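Local coordinates for GAF domain/HD domain protein (Geobacter sulfurreducens, PDB 3EEA) that is of unknown function but carries a GAF domain, the part given here, and an HD domain that may give the whole protein phosphatase activity, at the interface of chains A and B. Sequence-based numbering; all coordinates share one arbitrary frame. Chains: chain A/B, GAF domain/HD domain protein.

Contact 1 and contact 2 are neighbouring patches of one helical interface, the centres of their C-alpha atoms about 9 Å apart. Contact 1 draws on the first and last helices of both chains; contact 2 uses two of these, helix 14-28 of chain A and helix 137-160 of chain B. They share A:Leu24, whose two methyl groups point to different patches. Together they illustrate a common principle of helix pairing: an apolar and aromatic centre, where the two copies of one histidine meet, is flanked by a charged link. The two chains are identical in sequence, yet the interface departs from exact two-fold symmetry.

Contact 1: the interface of chains A and B. Residues chain A 24, 28, 146, 149; chain B 17, 20, 24, 149, 153.
A helix-to-helix interface between two GAF domains brings A:Leu24, A:Leu146 and A:His149 against B:His149, packing the terminal helices of the two copies into a bundle that holds the deposited dimer together. GAF domains often pair through such helices, so this dimer may be the biological one, although the structure alone does not show it. The two histidines at position 149 lie at the centre in different rotamers. B:His149 has CG anti to its backbone N (chi1 176°), which sends its ring toward chain A. Two leucine methyls cover one face of that ring toward its rim: A:Leu24 CD2 lies 3.9 Å from B:His149 CG, and A:Leu146 CD2 lies 3.3 Å from B:His149 CE1. B:Val153 CG2, from the same chain as the ring, backs the opposite face. The two imidazoles meet edge to edge but twisted, their planes about 43° apart, neither coplanar nor stacked. The modelled approach of B:His149 CE1 to A:His149 ND1 is too short to be trusted; a turned-over B:His149 ring, which would exchange CE1 and NE2, is a conceivable explanation. One face of the A:His149 ring carries B:Val17 CG2, 3.7 Å from A:His149 NE2, while B:Val153 CG2 lies 3.7 Å from A:His149 CB. Elsewhere on the rim, carboxylate oxygen OD2 of B:Asp20 lies in plane, 3.7 Å from A:His149 NE2, with the two planes only 25° apart; this is too long for a hydrogen bond, but the negative charge could still polarise the imidazole. Replacing A:His149 with an alanine would remove the imidazole, and B:Val17 would probably lose the ring face it packs on, while B:His149 would lose its edge partner.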
ATOM      1  N   LEU A  24       2.414   7.144   1.405  1.00 15.06           N
ATOM      2  CA  LEU A  24       2.063   5.984   2.231  1.00 16.30           C
ATOM      3  C   LEU A  24       3.272   5.460   3.011  1.00 15.76           C
ATOM      4  O   LEU A  24       3.145   5.168   4.209  1.00 15.92           O
ATOM      5  CB  LEU A  24       1.474   4.869   1.386  1.00 16.17           C
ATOM      6  CG  LEU A  24       0.877   3.701   2.145  1.00 18.51           C
ATOM      7  CD1 LEU A  24      -0.190   4.203   3.119  1.00 16.12           C
ATOM      8  CD2 LEU A  24       0.347   2.667   1.159  1.00 19.49           C
ATOM      9  N   LEU A  28       3.731   5.173   7.107  1.00 17.39           N
ATOM     10  CA  LEU A  28       3.877   3.860   7.740  1.00 18.23           C
ATOM     11  C   LEU A  28       5.213   3.653   8.448  1.00 18.35           C
ATOM     12  O   LEU A  28       5.309   2.819   9.334  1.00 20.26           O
ATOM     13  CB  LEU A  28       3.729   2.754   6.670  1.00 16.22           C
ATOM     14  CG  LEU A  28       2.295   2.608   6.171  1.00 18.09           C
ATOM     15  CD1 LEU A  28       2.220   1.622   5.035  1.00 16.88           C
ATOM     16  CD2 LEU A  28       1.353   2.263   7.378  1.00 20.68           C
ATOM     17  N   LEU A 146       5.368  -2.756  -0.363  1.00 14.13           N
ATOM     18  CA  LEU A 146       4.671  -1.590  -0.963  1.00 14.50           C
ATOM     19  C   LEU A 146       5.385  -1.138  -2.258  1.00 13.32           C
ATOM     20  O   LEU A 146       4.764  -0.902  -3.279  1.00 13.33           O
ATOM     21  CB  LEU A 146       4.575  -0.454   0.033  1.00 15.54           C
ATOM     22  CG  LEU A 146       3.556  -0.697   1.149  1.00 19.17           C
ATOM     23  CD1 LEU A 146       3.385   0.549   2.015  1.00 21.35           C
ATOM     24  CD2 LEU A 146       2.220  -1.139   0.634  1.00 26.20           C
ATOM     25  N   HIS A 149       4.556  -3.593  -4.977  1.00 12.30           N
ATOM     26  CA  HIS A 149       3.274  -3.292  -5.543  1.00 12.81           C
ATOM     27  C   HIS A 149       3.305  -2.146  -6.561  1.00 12.96           C
ATOM     28  O   HIS A 149       2.697  -2.241  -7.653  1.00 13.24           O
ATOM     29  CB  HIS A 149       2.264  -2.963  -4.452  1.00 13.08           C
ATOM     30  CG  HIS A 149       2.070  -4.044  -3.459  1.00 15.09           C
ATOM     31  ND1 HIS A 149       1.490  -3.811  -2.227  1.00 15.83           N
ATOM     32  CD2 HIS A 149       2.431  -5.347  -3.473  1.00 15.96           C
ATOM     33  CE1 HIS A 149       1.506  -4.931  -1.530  1.00 17.94           C
ATOM     34  NE2 HIS A 149       2.055  -5.879  -2.261  1.00 16.23           N
TER
ATOM     35  N   VAL B  17      -1.576  -9.517  -1.572  1.00 14.77           N
ATOM     36  CA  VAL B  17      -1.977  -8.113  -1.321  1.00 14.63           C
ATOM     37  C   VAL B  17      -3.080  -8.026  -0.285  1.00 14.20           C
ATOM     38  O   VAL B  17      -3.003  -7.195   0.643  1.00 13.87           O
ATOM     39  CB  VAL B  17      -2.402  -7.365  -2.632  1.00 12.72           C
ATOM     40  CG1 VAL B  17      -2.995  -5.952  -2.303  1.00 12.92           C
ATOM     41  CG2 VAL B  17      -1.166  -7.242  -3.548  1.00 17.60           C
ATOM     42  N   ASP B  20      -1.645  -8.748   3.139  1.00 14.66           N
ATOM     43  CA  ASP B  20      -0.915  -7.557   3.545  1.00 15.87           C
ATOM     44  C   ASP B  20      -1.860  -6.436   4.015  1.00 14.17           C
ATOM     45  O   ASP B  20      -1.601  -5.767   5.034  1.00 15.37           O
ATOM     46  CB  ASP B  20      -0.046  -7.022   2.414  1.00 15.48           C
ATOM     47  CG  ASP B  20       1.108  -7.955   2.007  1.00 20.99           C
ATOM     48  OD1 ASP B  20       1.444  -8.945   2.735  1.00 23.02           O
ATOM     49  OD2 ASP B  20       1.670  -7.661   0.908  1.00 24.01           O
ATOM     50  N   LEU B  24      -2.044  -4.904   7.892  1.00 14.43           N
ATOM     51  CA  LEU B  24      -1.788  -3.497   8.205  1.00 14.53           C
ATOM     52  C   LEU B  24      -3.016  -2.852   8.873  1.00 14.29           C
ATOM     53  O   LEU B  24      -2.887  -2.067   9.817  1.00 15.27           O
ATOM     54  CB  LEU B  24      -1.426  -2.746   6.942  1.00 15.46           C
ATOM     55  CG  LEU B  24       0.037  -2.945   6.543  1.00 17.85           C
ATOM     56  CD1 LEU B  24       0.370  -2.249   5.257  1.00 19.10           C
ATOM     57  CD2 LEU B  24       0.956  -2.412   7.667  1.00 21.46           C
ATOM     58  N   HIS B 149      -4.660   2.008  -1.957  1.00 15.92           N
ATOM     59  CA  HIS B 149      -3.478   1.342  -2.450  1.00 15.05           C
ATOM     60  C   HIS B 149      -3.800  -0.088  -2.907  1.00 15.27           C
ATOM     61  O   HIS B 149      -3.408  -0.507  -4.010  1.00 14.78           O
ATOM     62  CB  HIS B 149      -2.392   1.314  -1.375  1.00 15.00           C
ATOM     63  CG  HIS B 149      -1.150   0.559  -1.775  1.00 16.55           C
ATOM     64  ND1 HIS B 149      -0.987  -0.803  -1.556  1.00 18.85           N
ATOM     65  CD2 HIS B 149      -0.006   0.986  -2.355  1.00 14.22           C
ATOM     66  CE1 HIS B 149       0.216  -1.167  -1.975  1.00 15.30           C
ATOM     67  NE2 HIS B 149       0.836  -0.098  -2.448  1.00 19.86           N
ATOM     68  N   VAL B 153      -3.649  -1.878  -6.924  1.00 15.63           N
ATOM     69  CA  VAL B 153      -2.760  -3.017  -7.235  1.00 15.54           C
ATOM     70  C   VAL B 153      -3.562  -4.235  -7.622  1.00 14.28           C
ATOM     71  O   VAL B 153      -3.268  -4.907  -8.611  1.00 13.68           O
ATOM     72  CB  VAL B 153      -1.781  -3.342  -6.101  1.00 15.74           C
ATOM     73  CG1 VAL B 153      -0.688  -4.302  -6.630  1.00 19.44           C
ATOM     74  CG2 VAL B 153      -1.165  -2.067  -5.624  1.00 19.56           C
TER

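Contact 2: the interface of chains A and B. Residues chain A 23-24, 27; chain B 145.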
ATOM      1  N   ARG A  23       3.939   8.996  -0.140  1.00 15.55           N
ATOM      2  CA  ARG A  23       3.116   9.439   0.985  1.00 16.78           C
ATOM      3  C   ARG A  23       2.825   8.276   1.961  1.00 16.11           C
ATOM      4  O   ARG A  23       2.922   8.422   3.222  1.00 16.16           O
ATOM      5  CB  ARG A  23       1.819  10.015   0.419  1.00 16.83           C
ATOM      6  CG  ARG A  23       0.768  10.299   1.377  1.00 22.97           C
ATOM      7  CD  ARG A  23      -0.364  10.944   0.605  1.00 29.98           C
ATOM      8  NE  ARG A  23      -1.637  10.552   1.165  1.00 37.42           N
ATOM      9  CZ  ARG A  23      -2.152  11.103   2.246  1.00 41.29           C
ATOM     10  NH1 ARG A  23      -1.491  12.089   2.854  1.00 44.06           N
ATOM     11  NH2 ARG A  23      -3.334  10.686   2.710  1.00 43.45           N
ATOM     12  N   LEU A  24       2.414   7.144   1.405  1.00 15.06           N
ATOM     13  CA  LEU A  24       2.063   5.984   2.231  1.00 16.30           C
ATOM     14  C   LEU A  24       3.272   5.460   3.011  1.00 15.76           C
ATOM     15  O   LEU A  24       3.145   5.168   4.209  1.00 15.92           O
ATOM     16  CB  LEU A  24       1.474   4.869   1.386  1.00 16.17           C
ATOM     17  CG  LEU A  24       0.877   3.701   2.145  1.00 18.51           C
ATOM     18  CD1 LEU A  24      -0.190   4.203   3.119  1.00 16.12           C
ATOM     19  CD2 LEU A  24       0.347   2.667   1.159  1.00 19.49           C
ATOM     20  N   LYS A  27       3.973   7.698   5.974  1.00 18.91           N
ATOM     21  CA  LYS A  27       2.966   7.485   7.010  1.00 19.55           C
ATOM     22  C   LYS A  27       3.143   6.169   7.759  1.00 19.01           C
ATOM     23  O   LYS A  27       2.739   6.049   8.944  1.00 18.13           O
ATOM     24  CB  LYS A  27       1.598   7.541   6.397  1.00 18.91           C
ATOM     25  CG  LYS A  27       1.193   8.939   5.974  1.00 22.83           C
ATOM     26  CD  LYS A  27      -0.239   8.889   5.568  1.00 28.36           C
ATOM     27  CE  LYS A  27      -0.653  10.156   4.909  1.00 32.09           C
ATOM     28  NZ  LYS A  27      -2.095   9.990   4.636  1.00 36.53           N
TER
ATOM     29  N   ASP B 145      -6.586   5.281   2.940  1.00 19.68           N
ATOM     30  CA  ASP B 145      -5.249   5.255   2.365  1.00 20.22           C
ATOM     31  C   ASP B 145      -4.801   3.834   2.046  1.00 19.43           C
ATOM     32  O   ASP B 145      -4.312   3.542   0.922  1.00 19.52           O
ATOM     33  CB  ASP B 145      -4.247   5.878   3.320  1.00 22.60           C
ATOM     34  CG  ASP B 145      -4.358   7.408   3.424  1.00 29.90           C
ATOM     35  OD1 ASP B 145      -4.891   8.052   2.493  1.00 37.09           O
ATOM     36  OD2 ASP B 145      -3.857   7.940   4.445  1.00 35.81           O
TER
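Two basic residues one turn apart on a GAF-domain helix, A:Arg23 and A:Lys27 of helix 14-28, grip the carboxylate of B:Asp145, which belongs to the C-terminal helix 137-160 of the other copy. This is a forked salt bridge, in which each cation makes its bond to a different oxygen of the same acid. The ammonium NZ of A:Lys27 donates a hydrogen bond to B:Asp145 OD2 at 2.7 Å, arriving from above the carboxylate plane, 36° out of it. Its chain is extended beyond CG and spans the distance to the partner helix, meeting the aspartate at about a right angle. The guanidinium NH2 of A:Arg23 bonds to B:Asp145 OD1 at 3.1 Å, on the syn side but tilted 28° out of the carboxylate plane. The guanidinium and carboxylate planes stand 85° apart, so this is not the flat, two-pronged pairing often seen between these groups; NH2 makes the bond to OD1 and lies near OD2 as well. A bend at chi3 of the arginine steers this end toward the acid. Methylene CD of A:Lys27 lies 4.3 Å above one guanidinium face of A:Arg23, toward its rim, and the two charged ends converge on the acid, whose negative charge would be expected to ease their proximity. Held at both oxygens, the carboxylate should have little freedom to rotate. Below the charged groups, A:Leu24 turns methyl CD1 toward CB of B:Asp145 at 4.4 Å, adding a loose apolar contact near the base of the acid. The site lies along the flank of the paired terminal helices, one helical turn before B:His149 on the C-terminal helix, and joins the N-terminal helix of one domain to the C-terminal helix of the other.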